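Long-range contacts in mnemiopsin 1 (Mnemiopsis leidyi, PDB 5VP3), which probably emits light when calcium binds to its EF-hand loops, as a ctenophore photoprotein of the calcium-regulated, coelenterazine-dependent kind: residues W59-M63 with T150-D156; M53-M57 with V81-F86; Q73-M77 with A130-V134; R35-R39 with K188-Y194; D140-D144 with T174-E178. All blocks are in the same frame, centred on the assembly; numbering follows the deposited sequence. Where two conformers were deposited one is given.

Contact 1 (W59-M63 with T150-D156); sequences WPDRM and TMMKAFD
Residues 59-63 lie in helix 53-66, kinked where Trp59 N and Pro60 N make no hydrogen bond to the preceding turn; residues 150-154 close helix 145-154. The short axes approach to 9.1 Å with 136° between their N-to-C directions; CA atoms are 5.2 Å apart for Met63 and Ala154 and 6.2 Å for Trp59 and Phe155. A Schellman motif with Asp156 (phi 57°) as C-prime residue ends the second helix: Val157 N bonds to Met152 O, and Asp156 N to Lys153 O at 3.1 Å. The contact joins the exiting helix of the N-terminal EF-hand to that of the first hand in the C-terminal pair. Arg62 NH1 forms a salt bridge with Asp156 OD1 at 3.0 Å, and the guanidinium lays one face over Ala154 O. Trp59 (chi1 m) directs its ring edge there, CE3 to Ala154 O 3.0 Å, and Trp59 CB meets Phe155 CE1 at 3.5 Å. Met63 (chi1 t, chi2 p) sets SD 4.1 Å from CB of both Met151 and Ala154.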
# COMPACT_ATOMS: atom_id res chain seq x y z
N TRP A 59 -8.11 3.15 7.91
CA TRP A 59 -7.10 2.25 8.44
C TRP A 59 -5.91 3.01 9.02
O TRP A 59 -5.51 2.73 10.17
CB TRP A 59 -6.69 1.28 7.33
CG TRP A 59 -7.88 0.46 6.94
CD1 TRP A 59 -8.66 0.66 5.85
CD2 TRP A 59 -8.49 -0.62 7.67
NE1 TRP A 59 -9.71 -0.23 5.84
CE2 TRP A 59 -9.63 -1.02 6.95
CE3 TRP A 59 -8.18 -1.27 8.87
CZ2 TRP A 59 -10.44 -2.07 7.36
CZ3 TRP A 59 -9.00 -2.30 9.28
CH2 TRP A 59 -10.12 -2.70 8.51
N PRO A 60 -5.32 3.97 8.30
CA PRO A 60 -4.28 4.79 8.92
C PRO A 60 -4.81 5.57 10.09
O PRO A 60 -4.08 5.79 11.06
CB PRO A 60 -3.83 5.73 7.80
CG PRO A 60 -4.93 5.67 6.75
CD PRO A 60 -5.47 4.29 6.86
N ASP A 61 -6.07 5.98 10.05
CA ASP A 61 -6.62 6.67 11.20
C ASP A 61 -6.68 5.74 12.40
O ASP A 61 -6.45 6.18 13.54
CB ASP A 61 -7.99 7.28 10.87
CG ASP A 61 -8.58 8.05 12.04
OD1 ASP A 61 -8.10 9.17 12.34
OD2 ASP A 61 -9.49 7.49 12.68
N ARG A 62 -6.97 4.44 12.19
CA ARG A 62 -6.91 3.50 13.32
C ARG A 62 -5.47 3.30 13.80
O ARG A 62 -5.21 3.15 15.00
CB ARG A 62 -7.54 2.16 12.92
CG ARG A 62 -9.06 2.15 13.06
CD ARG A 62 -9.63 0.77 12.78
NE ARG A 62 -9.13 -0.24 13.72
CZ ARG A 62 -9.35 -1.55 13.61
NH1 ARG A 62 -10.07 -2.02 12.59
NH2 ARG A 62 -8.85 -2.39 14.51
N MET A 63 -4.51 3.31 12.87
CA MET A 63 -3.12 3.24 13.26
C MET A 63 -2.79 4.39 14.20
O MET A 63 -2.27 4.18 15.30
CB MET A 63 -2.25 3.26 12.00
CG MET A 63 -0.77 3.11 12.21
SD MET A 63 -0.45 1.46 12.83
CE MET A 63 0.72 1.82 14.13
N THR A 150 1.19 -3.79 16.44
CA THR A 150 0.21 -2.73 16.50
C THR A 150 -0.35 -2.45 15.12
O THR A 150 -1.56 -2.32 14.95
CB THR A 150 0.84 -1.50 17.10
OG1 THR A 150 1.28 -1.86 18.42
CG2 THR A 150 -0.16 -0.36 17.17
N MET A 151 0.52 -2.44 14.10
CA MET A 151 0.05 -2.22 12.75
C MET A 151 -0.90 -3.33 12.31
O MET A 151 -1.85 -3.09 11.54
CB MET A 151 1.22 -2.13 11.77
CG MET A 151 0.75 -1.67 10.39
SD MET A 151 1.96 -1.69 9.05
CE MET A 151 1.87 -3.37 8.52
N MET A 152 -0.60 -4.57 12.70
CA MET A 152 -1.49 -5.67 12.36
C MET A 152 -2.86 -5.46 13.00
O MET A 152 -3.90 -5.65 12.36
CB MET A 152 -0.89 -6.99 12.83
CG MET A 152 0.48 -7.30 12.22
SD MET A 152 0.29 -7.29 10.44
CE MET A 152 1.97 -7.39 9.83
N LYS A 153 -2.87 -5.06 14.26
CA LYS A 153 -4.12 -4.84 14.97
C LYS A 153 -4.95 -3.76 14.29
O LYS A 153 -6.15 -3.93 14.08
CB LYS A 153 -3.81 -4.47 16.41
CG LYS A 153 -4.96 -3.96 17.24
CD LYS A 153 -4.55 -3.91 18.71
CE LYS A 153 -5.59 -3.20 19.56
NZ LYS A 153 -5.22 -3.24 21.01
N ALA A 154 -4.31 -2.64 13.93
CA ALA A 154 -5.01 -1.58 13.23
C ALA A 154 -5.59 -2.07 11.91
O ALA A 154 -6.62 -1.55 11.46
CB ALA A 154 -4.06 -0.41 12.96
N PHE A 155 -4.95 -3.04 11.28
CA PHE A 155 -5.44 -3.53 10.00
C PHE A 155 -6.29 -4.79 10.10
O PHE A 155 -6.58 -5.40 9.07
CB PHE A 155 -4.28 -3.80 9.06
CG PHE A 155 -3.82 -2.59 8.35
CD1 PHE A 155 -4.54 -2.09 7.28
CD2 PHE A 155 -2.67 -1.96 8.75
CE1 PHE A 155 -4.12 -0.97 6.62
CE2 PHE A 155 -2.23 -0.85 8.09
CZ PHE A 155 -2.95 -0.35 7.03
N ASP A 156 -6.70 -5.20 11.30
CA ASP A 156 -7.49 -6.43 11.43
C ASP A 156 -6.76 -7.63 10.83
O ASP A 156 -7.36 -8.51 10.23
CB ASP A 156 -8.87 -6.31 10.77
CG ASP A 156 -9.81 -5.44 11.55
OD1 ASP A 156 -9.41 -4.99 12.65
OD2 ASP A 156 -10.94 -5.21 11.06

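Contact 2 (M53-M57 with V81-F86); sequences MDEIM and VHTFFF. With CD (cadmium ion), chain B.
Helix 53-66, the exiting helix of the N-terminal EF-hand, here packs its first turn against helix 71-87. Residues 53-57 and 81-86 are both helical; their short axes pass 10.6 Å apart at 128° between N-to-C directions, so the chains run roughly antiparallel. The nearest CA pairs are Met53 with His82 at 7.4 Å and Met57 with Val81 at 7.5 Å, a wide spacing filled by long side chains, and no hydrogen bond crosses. Glu55 (chi1 m, chi2 t), out of reach of 81-86, chelates a cadmium ion through OE1 at 2.8 Å and OE2 at 2.4 Å, in the loop site completed by Asp44, Asp46, Asp48 and Lys50. Apolar packing centres on Ile56, which points at the partner helix and places CG2 3.9 Å from Val81 CG1. The same methyl makes a CH-pi contact, 3.7 Å from the ring centroid of Phe85 and over its face. Met53 SD is 4.1 Å from Phe85 CB, and CE of Met53 is 4.0 Å from CB of Phe86. Sulfur-aromatic contacts fall on His82, whose ND1 bonds to Arg78 O: Met53 and Met57, both m at chi1 and chi2, set SD 5.0 Å and 4.0 Å from the His82 ring centroid, both obliquely. SD of Met57 is 3.6 Å from CE1 of His82 and 3.5 Å from CG1 of Val81.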
# COMPACT_ATOMS: atom_id res chain seq x y z
N MET A 53 -11.85 6.99 -0.98
CA MET A 53 -10.79 7.47 -0.09
C MET A 53 -11.23 7.46 1.36
O MET A 53 -10.43 7.16 2.26
CB MET A 53 -10.37 8.87 -0.47
CG MET A 53 -9.40 8.93 -1.59
SD MET A 53 -7.86 8.00 -1.32
CE MET A 53 -7.02 8.84 -2.72
N ASP A 54 -12.48 7.83 1.62
CA ASP A 54 -12.95 7.83 3.00
C ASP A 54 -12.82 6.45 3.61
O ASP A 54 -12.42 6.30 4.77
CB ASP A 54 -14.38 8.32 3.08
CG ASP A 54 -14.44 9.80 3.22
OD1 ASP A 54 -14.21 10.29 4.35
OD2 ASP A 54 -14.65 10.45 2.19
N GLU A 55 -13.11 5.42 2.84
CA GLU A 55 -13.00 4.08 3.37
C GLU A 55 -11.53 3.69 3.56
O GLU A 55 -11.17 3.13 4.59
CB GLU A 55 -13.73 3.12 2.43
CG GLU A 55 -15.22 3.39 2.34
CD GLU A 55 -15.88 2.53 1.28
OE1 GLU A 55 -15.29 2.43 0.19
OE2 GLU A 55 -16.95 1.93 1.55
N ILE A 56 -10.68 4.04 2.59
CA ILE A 56 -9.24 3.76 2.68
C ILE A 56 -8.62 4.39 3.92
O ILE A 56 -7.78 3.79 4.59
CB ILE A 56 -8.55 4.29 1.40
CG1 ILE A 56 -8.91 3.47 0.15
CG2 ILE A 56 -7.06 4.35 1.58
CD1 ILE A 56 -8.74 1.98 0.34
N MET A 57 -9.02 5.63 4.24
CA MET A 57 -8.38 6.38 5.32
C MET A 57 -8.80 5.92 6.71
O MET A 57 -8.19 6.34 7.70
CB MET A 57 -8.70 7.86 5.14
CG MET A 57 -8.10 8.42 3.86
SD MET A 57 -6.31 8.15 3.72
CE MET A 57 -5.80 8.74 5.32
N VAL A 81 -0.66 7.96 2.22
CA VAL A 81 -1.76 7.06 1.93
C VAL A 81 -2.61 7.63 0.83
O VAL A 81 -3.03 6.91 -0.08
CB VAL A 81 -2.59 6.77 3.20
CG1 VAL A 81 -3.78 5.95 2.87
CG2 VAL A 81 -1.77 6.03 4.21
N HIS A 82 -2.87 8.93 0.86
CA HIS A 82 -3.68 9.53 -0.20
C HIS A 82 -2.99 9.37 -1.55
O HIS A 82 -3.64 9.05 -2.55
CB HIS A 82 -3.88 11.01 0.06
CG HIS A 82 -5.06 11.33 0.88
ND1 HIS A 82 -5.08 11.16 2.24
CD2 HIS A 82 -6.26 11.85 0.54
CE1 HIS A 82 -6.25 11.56 2.71
NE2 HIS A 82 -6.98 11.99 1.70
N THR A 83 -1.70 9.66 -1.60
CA THR A 83 -0.99 9.58 -2.87
C THR A 83 -0.97 8.15 -3.37
O THR A 83 -1.22 7.88 -4.55
CB THR A 83 0.44 10.10 -2.70
OG1 THR A 83 0.42 11.46 -2.29
CG2 THR A 83 1.21 9.97 -4.01
N PHE A 84 -0.66 7.22 -2.46
CA PHE A 84 -0.59 5.81 -2.82
C PHE A 84 -1.91 5.34 -3.41
O PHE A 84 -1.93 4.74 -4.50
CB PHE A 84 -0.22 4.98 -1.59
CG PHE A 84 0.10 3.53 -1.91
CD1 PHE A 84 1.29 3.19 -2.51
CD2 PHE A 84 -0.78 2.53 -1.56
CE1 PHE A 84 1.59 1.88 -2.76
CE2 PHE A 84 -0.50 1.20 -1.81
CZ PHE A 84 0.68 0.86 -2.41
N PHE A 85 -3.02 5.62 -2.75
CA PHE A 85 -4.26 5.03 -3.25
C PHE A 85 -4.80 5.79 -4.46
O PHE A 85 -5.38 5.17 -5.36
CB PHE A 85 -5.28 4.88 -2.11
CG PHE A 85 -5.02 3.67 -1.28
CD1 PHE A 85 -5.50 2.44 -1.69
CD2 PHE A 85 -4.19 3.74 -0.18
CE1 PHE A 85 -5.22 1.29 -0.97
CE2 PHE A 85 -3.91 2.59 0.56
CZ PHE A 85 -4.42 1.36 0.14
N PHE A 86 -4.53 7.08 -4.57
CA PHE A 86 -4.80 7.78 -5.82
C PHE A 86 -4.08 7.12 -6.99
O PHE A 86 -4.65 6.94 -8.08
CB PHE A 86 -4.36 9.25 -5.69
CG PHE A 86 -4.72 10.11 -6.85
CD1 PHE A 86 -5.99 10.08 -7.41
CD2 PHE A 86 -3.79 11.03 -7.35
CE1 PHE A 86 -6.31 10.91 -8.47
CE2 PHE A 86 -4.10 11.86 -8.39
CZ PHE A 86 -5.36 11.80 -8.97
CD CD B . -17.66 1.23 -0.60
O HOH W 1 -18.30 3.52 -1.23

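Contact 3 (Q73-M77 with A130-V134); sequences QVEKM and AYYDV
Two waters bridge the helical segments 73-77 and 130-134, across which no direct hydrogen bond forms. Water 2 donates to Gln73 O at 3.1 Å and to Ala130 O at 2.5 Å, linking the two backbones; water 3 accepts from Gln73 NE2 at 3.0 Å and donates weakly to Asp133 OD2 at 2.8 Å. The short axes come within 8.4 Å at 148° between N-to-C directions (signed crossing -148°), a near-antiparallel arrangement. The register pairs Met77 with Ala130, CA to CA 4.8 Å, and Gln73 with Val134 at 6.1 Å. The helices are closest at Ala130, whose small CB lies 3.6 Å from Lys76 O and 3.8 Å from Met77 CA. Met77, extended with chi1 and chi2 both t, sends SD over the face of the Tyr131 ring, 4.0 Å from its centroid and 18° off the normal, a Met-aromatic contact; CE of Met77 also lies 4.0 Å from Val134 CG1. At the other end Val134 CG2 is 4.0 Å from Gln73 CB, while CG of Gln73 meets CB of Asp133 at 3.7 Å. Pro60 of helix 53-66 packs against both Met77 and Tyr131, and Tyr131 also meets the ring of Phe186. The arrangement is antiparallel helix packing between helix 71-87 and helix 123-135, the entering helix of the first EF-hand in the C-terminal pair.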
# COMPACT_ATOMS: atom_id res chain seq x y z
N GLN A 73 4.13 13.68 11.83
CA GLN A 73 4.22 12.31 11.37
C GLN A 73 2.89 11.83 10.82
O GLN A 73 2.84 11.19 9.76
CB GLN A 73 4.64 11.42 12.51
CG GLN A 73 6.10 11.35 12.53
CD GLN A 73 6.63 11.09 13.86
OE1 GLN A 73 5.90 10.66 14.81
NE2 GLN A 73 7.91 11.42 13.99
N VAL A 74 1.80 12.16 11.51
CA VAL A 74 0.48 11.68 11.13
C VAL A 74 0.09 12.28 9.80
O VAL A 74 -0.48 11.61 8.93
CB VAL A 74 -0.56 12.00 12.23
CG1 VAL A 74 -1.98 11.72 11.75
CG2 VAL A 74 -0.32 11.17 13.47
N GLU A 75 0.44 13.56 9.61
CA GLU A 75 0.10 14.24 8.37
C GLU A 75 0.91 13.67 7.20
O GLU A 75 0.39 13.50 6.10
CB GLU A 75 0.32 15.75 8.56
CG GLU A 75 0.22 16.56 7.29
CD GLU A 75 -1.19 16.58 6.65
OE1 GLU A 75 -2.24 16.25 7.29
OE2 GLU A 75 -1.22 16.95 5.46
N LYS A 76 2.18 13.35 7.42
CA LYS A 76 2.96 12.64 6.39
C LYS A 76 2.33 11.30 6.01
O LYS A 76 2.36 10.92 4.83
CB LYS A 76 4.39 12.40 6.87
CG LYS A 76 5.25 13.64 6.87
CD LYS A 76 5.36 14.28 5.46
CE LYS A 76 6.23 15.55 5.44
NZ LYS A 76 7.62 15.24 5.90
N MET A 77 1.85 10.53 7.00
CA MET A 77 1.21 9.26 6.72
C MET A 77 -0.08 9.46 5.94
O MET A 77 -0.35 8.73 4.97
CB MET A 77 0.91 8.51 8.02
CG MET A 77 -0.09 7.35 7.85
SD MET A 77 -0.28 6.33 9.31
CE MET A 77 -1.26 7.39 10.35
N ALA A 130 6.63 6.79 5.53
CA ALA A 130 5.72 7.58 6.34
C ALA A 130 5.13 6.76 7.48
O ALA A 130 4.97 7.24 8.61
CB ALA A 130 4.60 8.16 5.48
N TYR A 131 4.76 5.53 7.19
CA TYR A 131 4.24 4.70 8.26
C TYR A 131 5.32 4.42 9.29
O TYR A 131 5.03 4.30 10.48
CB TYR A 131 3.75 3.38 7.70
CG TYR A 131 2.27 3.30 7.47
CD1 TYR A 131 1.73 3.62 6.26
CD2 TYR A 131 1.43 2.84 8.46
CE1 TYR A 131 0.37 3.51 6.02
CE2 TYR A 131 0.08 2.74 8.25
CZ TYR A 131 -0.45 3.09 7.02
OH TYR A 131 -1.79 2.97 6.74
N TYR A 132 6.56 4.27 8.83
CA TYR A 132 7.68 3.92 9.69
C TYR A 132 7.65 4.75 10.95
O TYR A 132 7.66 4.23 12.07
CB TYR A 132 8.99 4.15 8.95
CG TYR A 132 10.22 3.53 9.56
CD1 TYR A 132 10.59 2.25 9.23
CD2 TYR A 132 11.06 4.27 10.41
CE1 TYR A 132 11.76 1.66 9.77
CE2 TYR A 132 12.20 3.70 10.95
CZ TYR A 132 12.55 2.41 10.62
OH TYR A 132 13.68 1.86 11.14
N ASP A 133 7.67 6.06 10.78
CA ASP A 133 7.74 6.96 11.91
C ASP A 133 6.51 6.83 12.79
O ASP A 133 6.57 7.01 13.99
CB ASP A 133 7.93 8.38 11.42
CG ASP A 133 9.22 8.57 10.67
OD1 ASP A 133 10.18 7.83 10.96
OD2 ASP A 133 9.26 9.45 9.80
N VAL A 134 5.36 6.57 12.20
CA VAL A 134 4.17 6.43 13.02
C VAL A 134 4.23 5.13 13.82
O VAL A 134 3.86 5.08 15.00
CB VAL A 134 2.93 6.53 12.12
CG1 VAL A 134 1.67 6.23 12.86
CG2 VAL A 134 2.84 7.94 11.56
O HOH W 2 5.47 9.54 9.45
O HOH W 3 9.83 11.55 11.63

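Contact 4 (R35-R39 with K188-Y194); sequences RLYKR and KFWMEPY. With CD (cadmium ion), chain E.
Two arginines of helix 30-43, the entering helix of the N-terminal EF-hand, grip the C-terminal end of helix 179-190 and the tail beyond it. Residues 35-39 are helical, whereas 188-194 pass from the last helical turn into an extended tail (phi/psi -64/142° at Pro193, -64/138° at Tyr194). The nearest CA atoms, of Arg35 and Pro193, are 9.4 Å apart, so long side chains span the gap. Arg35 is extended, t from chi1 to chi3: NH1 donates to Glu192 O at 2.7 Å and NH2 weakly to Lys188 O at 2.8 Å. One turn on, Arg39 (chi1 m) donates weakly from NH2 to Phe189 O at 2.6 Å and forms a cation-pi contact, its CZ 4.5 Å from the Phe189 ring centroid. Arginines here answer carbonyls that a helix end leaves without a following turn, and, as in related photoproteins, the tail probably closes over the coelenterazine cavity. Lys188 NZ, from the last helical turn, forms a 2.6 Å salt bridge with Glu192 OE1 in the tail; Glu192 also chelates a cadmium ion separate from the EF-hand sites. Trp190 packs against Leu127 of helix 123-135 and Phe43 of helix 30-43, Met191 against Ala109 of helix 101-117.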
# COMPACT_ATOMS: atom_id res chain seq x y z
N ARG A 35 -6.23 -12.70 -3.29
CA ARG A 35 -5.78 -11.68 -2.34
C ARG A 35 -6.29 -10.30 -2.72
O ARG A 35 -6.76 -9.56 -1.85
CB ARG A 35 -4.25 -11.71 -2.24
CG ARG A 35 -3.60 -10.41 -1.78
CD ARG A 35 -2.08 -10.53 -1.84
NE ARG A 35 -1.40 -9.25 -2.04
CZ ARG A 35 -0.08 -9.13 -2.14
NH1 ARG A 35 0.70 -10.21 -2.07
NH2 ARG A 35 0.47 -7.93 -2.31
N LEU A 36 -6.25 -9.95 -4.00
CA LEU A 36 -6.70 -8.60 -4.35
C LEU A 36 -8.17 -8.41 -4.02
O LEU A 36 -8.54 -7.45 -3.34
CB LEU A 36 -6.42 -8.31 -5.83
CG LEU A 36 -4.96 -8.00 -6.14
CD1 LEU A 36 -4.72 -8.09 -7.61
CD2 LEU A 36 -4.49 -6.62 -5.61
N TYR A 37 -9.02 -9.37 -4.42
CA TYR A 37 -10.45 -9.18 -4.17
C TYR A 37 -10.77 -9.18 -2.67
O TYR A 37 -11.65 -8.43 -2.20
CB TYR A 37 -11.25 -10.25 -4.91
CG TYR A 37 -11.40 -9.91 -6.38
CD1 TYR A 37 -11.99 -8.72 -6.76
CD2 TYR A 37 -10.94 -10.76 -7.38
CE1 TYR A 37 -12.12 -8.38 -8.09
CE2 TYR A 37 -11.06 -10.42 -8.72
CZ TYR A 37 -11.66 -9.22 -9.07
OH TYR A 37 -11.81 -8.82 -10.40
N LYS A 38 -10.03 -9.98 -1.90
CA LYS A 38 -10.21 -9.97 -0.45
C LYS A 38 -9.80 -8.62 0.14
O LYS A 38 -10.44 -8.12 1.07
CB LYS A 38 -9.40 -11.11 0.16
CG LYS A 38 -9.35 -11.10 1.65
CD LYS A 38 -8.85 -12.42 2.21
CE LYS A 38 -9.03 -12.46 3.74
NZ LYS A 38 -8.65 -13.77 4.32
N ARG A 39 -8.74 -8.02 -0.39
CA ARG A 39 -8.37 -6.68 0.07
C ARG A 39 -9.43 -5.67 -0.30
O ARG A 39 -9.81 -4.83 0.53
CB ARG A 39 -7.03 -6.25 -0.52
CG ARG A 39 -5.85 -6.69 0.26
CD ARG A 39 -5.23 -5.54 1.04
NE ARG A 39 -4.14 -6.14 1.80
CZ ARG A 39 -2.99 -6.52 1.26
NH1 ARG A 39 -2.73 -6.33 -0.02
NH2 ARG A 39 -2.07 -7.09 2.03
N LYS A 188 5.80 -6.35 -0.39
CA LYS A 188 5.02 -7.58 -0.37
C LYS A 188 3.58 -7.33 0.06
O LYS A 188 2.63 -7.81 -0.57
CB LYS A 188 5.67 -8.62 0.56
CG LYS A 188 7.07 -9.07 0.14
CD LYS A 188 7.05 -9.77 -1.19
CE LYS A 188 8.45 -10.24 -1.59
NZ LYS A 188 8.63 -10.21 -3.07
N PHE A 189 3.40 -6.61 1.17
CA PHE A 189 2.06 -6.46 1.74
C PHE A 189 1.14 -5.74 0.77
O PHE A 189 -0.05 -6.07 0.67
CB PHE A 189 2.18 -5.73 3.11
CG PHE A 189 0.91 -5.77 3.98
CD1 PHE A 189 0.62 -6.89 4.78
CD2 PHE A 189 0.02 -4.68 4.02
CE1 PHE A 189 -0.55 -6.93 5.60
CE2 PHE A 189 -1.14 -4.71 4.84
CZ PHE A 189 -1.41 -5.84 5.62
N TRP A 190 1.65 -4.78 0.02
CA TRP A 190 0.87 -3.90 -0.78
C TRP A 190 1.01 -4.06 -2.31
O TRP A 190 0.47 -3.27 -3.03
CB TRP A 190 1.21 -2.48 -0.44
CG TRP A 190 1.05 -2.03 0.95
CD1 TRP A 190 2.02 -1.76 1.82
CD2 TRP A 190 -0.15 -1.69 1.58
NE1 TRP A 190 1.50 -1.33 2.98
CE2 TRP A 190 0.15 -1.27 2.85
CE3 TRP A 190 -1.47 -1.72 1.19
CZ2 TRP A 190 -0.80 -0.89 3.74
CZ3 TRP A 190 -2.40 -1.34 2.06
CH2 TRP A 190 -2.07 -0.93 3.32
N MET A 191 1.71 -5.06 -2.80
CA MET A 191 1.92 -5.20 -4.22
C MET A 191 2.35 -6.57 -4.74
O MET A 191 1.70 -7.13 -5.54
CB MET A 191 2.88 -4.15 -4.75
CG MET A 191 3.08 -4.24 -6.24
SD MET A 191 4.12 -2.99 -6.99
CE MET A 191 5.73 -3.57 -6.54
N GLU A 192 3.46 -7.06 -4.27
CA GLU A 192 4.07 -8.20 -4.87
C GLU A 192 3.51 -9.48 -4.32
O GLU A 192 3.01 -9.51 -3.24
CB GLU A 192 5.55 -8.18 -4.63
CG GLU A 192 6.27 -7.10 -5.37
CD GLU A 192 7.73 -7.05 -5.02
OE1 GLU A 192 8.25 -8.01 -4.48
OE2 GLU A 192 8.34 -6.05 -5.30
N PRO A 193 3.69 -10.54 -5.07
CA PRO A 193 3.31 -11.85 -4.56
C PRO A 193 4.13 -12.24 -3.36
O PRO A 193 5.29 -11.96 -3.28
CB PRO A 193 3.58 -12.77 -5.74
CG PRO A 193 3.51 -11.91 -6.91
CD PRO A 193 3.90 -10.54 -6.51
N TYR A 194 3.51 -12.88 -2.40
CA TYR A 194 4.23 -13.49 -1.32
C TYR A 194 5.13 -14.59 -1.83
O TYR A 194 4.75 -15.37 -2.67
CB TYR A 194 3.30 -14.04 -0.28
CG TYR A 194 2.60 -12.95 0.41
CD1 TYR A 194 3.24 -12.18 1.32
CD2 TYR A 194 1.31 -12.66 0.11
CE1 TYR A 194 2.60 -11.14 1.94
CE2 TYR A 194 0.67 -11.63 0.73
CZ TYR A 194 1.33 -10.87 1.64
OH TYR A 194 0.69 -9.86 2.26
CD CD E . 10.67 -7.35 -5.21
O HOH W 4 11.61 -9.71 -4.45
O HOH W 5 9.74 -8.05 -7.55

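Contact 5 (D140-D144 with T174-E178); sequences DGTVD and TGKLE. With CD (cadmium ion), chain D; CD (cadmium ion), chain C.
Lys176 lays its aliphatic chain along the opposite loop, CD 3.9 Å from Asp144 CB, and ends at Asp140 and Thr142: NZ makes a salt bridge with Asp140 OD2 at 3.0 Å and donates to Thr142 OG1 at 3.1 Å. The backbones form a single antiparallel bridge, the short beta link characteristic of paired EF-hand loops. Val143 and Leu177 are a hydrogen-bonded pair, CA to CA 5.0 Å, with Val143 N to Leu177 O 3.2 Å and Leu177 N to Val143 O 2.7 Å; Val143 CB and Leu177 CB lie 4.3 Å apart. Each loop holds a cadmium ion. Asp140 OD1 (2.3 Å) and Thr142 O (2.4 Å) bind one, with Asp136 and Glu147; Thr174 OG1 (2.5 Å), Lys176 O (2.4 Å) and Glu178 OE1 (2.2 Å) bind the other, with Asp170 and Glu181. An Asx turn shapes the first loop, Thr142 N to Asp140 OD1 3.0 Å, and an ST turn the second, Lys176 N to Thr174 OG1 3.2 Å. Gly141 and Gly175 both have positive phi. Asp144 and Glu178 occupy the N-cap positions of helices 145-154 and 179-190; Val143 packs on Tyr132 and Leu135 of helix 123-135, and Leu177 on Phe166 of helix 161-169 and Leu182 of helix 179-190.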
# COMPACT_ATOMS: atom_id res chain seq x y z
N ASP A 140 12.76 5.14 18.98
CA ASP A 140 14.14 4.67 18.89
C ASP A 140 14.66 4.67 17.48
O ASP A 140 15.80 4.25 17.26
CB ASP A 140 14.29 3.28 19.51
CG ASP A 140 13.54 2.19 18.76
OD1 ASP A 140 12.81 2.46 17.76
OD2 ASP A 140 13.69 1.04 19.21
N GLY A 141 13.88 5.18 16.52
CA GLY A 141 14.38 5.26 15.17
C GLY A 141 14.21 3.99 14.38
O GLY A 141 14.64 3.96 13.23
N THR A 142 13.54 2.98 14.94
CA THR A 142 13.36 1.68 14.29
C THR A 142 11.98 1.12 14.60
O THR A 142 11.24 1.64 15.44
CB THR A 142 14.39 0.64 14.76
OG1 THR A 142 14.11 0.29 16.12
CG2 THR A 142 15.82 1.21 14.66
N VAL A 143 11.64 0.02 13.95
CA VAL A 143 10.37 -0.63 14.20
C VAL A 143 10.65 -2.01 14.77
O VAL A 143 11.30 -2.84 14.11
CB VAL A 143 9.54 -0.69 12.91
CG1 VAL A 143 8.24 -1.43 13.14
CG2 VAL A 143 9.28 0.74 12.42
N ASP A 144 10.17 -2.26 15.99
CA ASP A 144 10.37 -3.58 16.62
C ASP A 144 9.09 -4.40 16.49
O ASP A 144 8.10 -3.94 15.92
CB ASP A 144 10.86 -3.41 18.07
CG ASP A 144 9.78 -2.96 19.04
OD1 ASP A 144 8.62 -2.75 18.64
OD2 ASP A 144 10.14 -2.86 20.24
N THR A 174 18.78 -7.72 13.42
CA THR A 174 18.92 -6.73 14.49
C THR A 174 17.81 -6.80 15.53
O THR A 174 17.89 -6.06 16.52
CB THR A 174 18.94 -5.31 13.93
OG1 THR A 174 17.75 -5.07 13.16
CG2 THR A 174 20.17 -5.10 13.11
N GLY A 175 16.79 -7.62 15.32
CA GLY A 175 15.57 -7.54 16.11
C GLY A 175 14.74 -6.29 15.85
O GLY A 175 13.77 -6.07 16.57
N LYS A 176 15.10 -5.49 14.84
CA LYS A 176 14.33 -4.32 14.42
C LYS A 176 14.21 -4.34 12.90
O LYS A 176 15.10 -4.84 12.20
CB LYS A 176 15.01 -2.99 14.84
CG LYS A 176 15.61 -2.96 16.25
CD LYS A 176 14.56 -2.61 17.29
CE LYS A 176 15.21 -2.12 18.56
NZ LYS A 176 15.90 -0.81 18.40
N LEU A 177 13.12 -3.76 12.38
CA LEU A 177 13.03 -3.42 10.96
C LEU A 177 13.56 -2.02 10.76
O LEU A 177 12.96 -1.05 11.23
CB LEU A 177 11.61 -3.52 10.46
CG LEU A 177 10.96 -4.87 10.57
CD1 LEU A 177 9.51 -4.77 10.04
CD2 LEU A 177 11.74 -5.91 9.81
N GLU A 178 14.73 -1.91 10.13
CA GLU A 178 15.22 -0.62 9.66
C GLU A 178 14.44 -0.23 8.39
O GLU A 178 13.72 -1.05 7.82
CB GLU A 178 16.73 -0.71 9.43
CG GLU A 178 17.54 -0.95 10.74
CD GLU A 178 17.52 -2.37 11.30
OE1 GLU A 178 17.35 -3.36 10.53
OE2 GLU A 178 17.66 -2.48 12.55
CD CD D . 16.93 -5.46 10.81
CD CD C . 10.66 1.77 17.74
O HOH W 6 11.71 -0.35 19.03

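Contacts 1, 2 and 3 meet around helix 53-66: Pro60 CG lies 4.1 Å from Val81 CG1, joining contacts 1 and 2, and Pro60 CB 3.6 Å from Tyr131 OH of contact 3. Trp190 of contact 4 extends this interior, its CH2 3.9 Å from Phe155 CZ of contact 1 and its CZ3 3.9 Å from Phe85 CZ of contact 2. The interior round Tyr131, Phe155 and Trp190 probably borders the coelenterazine cavity, as in related photoproteins; none is bound here. Tyr132 ties contact 3 to the metal loops of contact 5, its OH 3.0 Å from Leu177 O, a probable hydrogen bond. The centres of contacts 2 and 5, both holding EF-hand ligands, are about 26 Å apart.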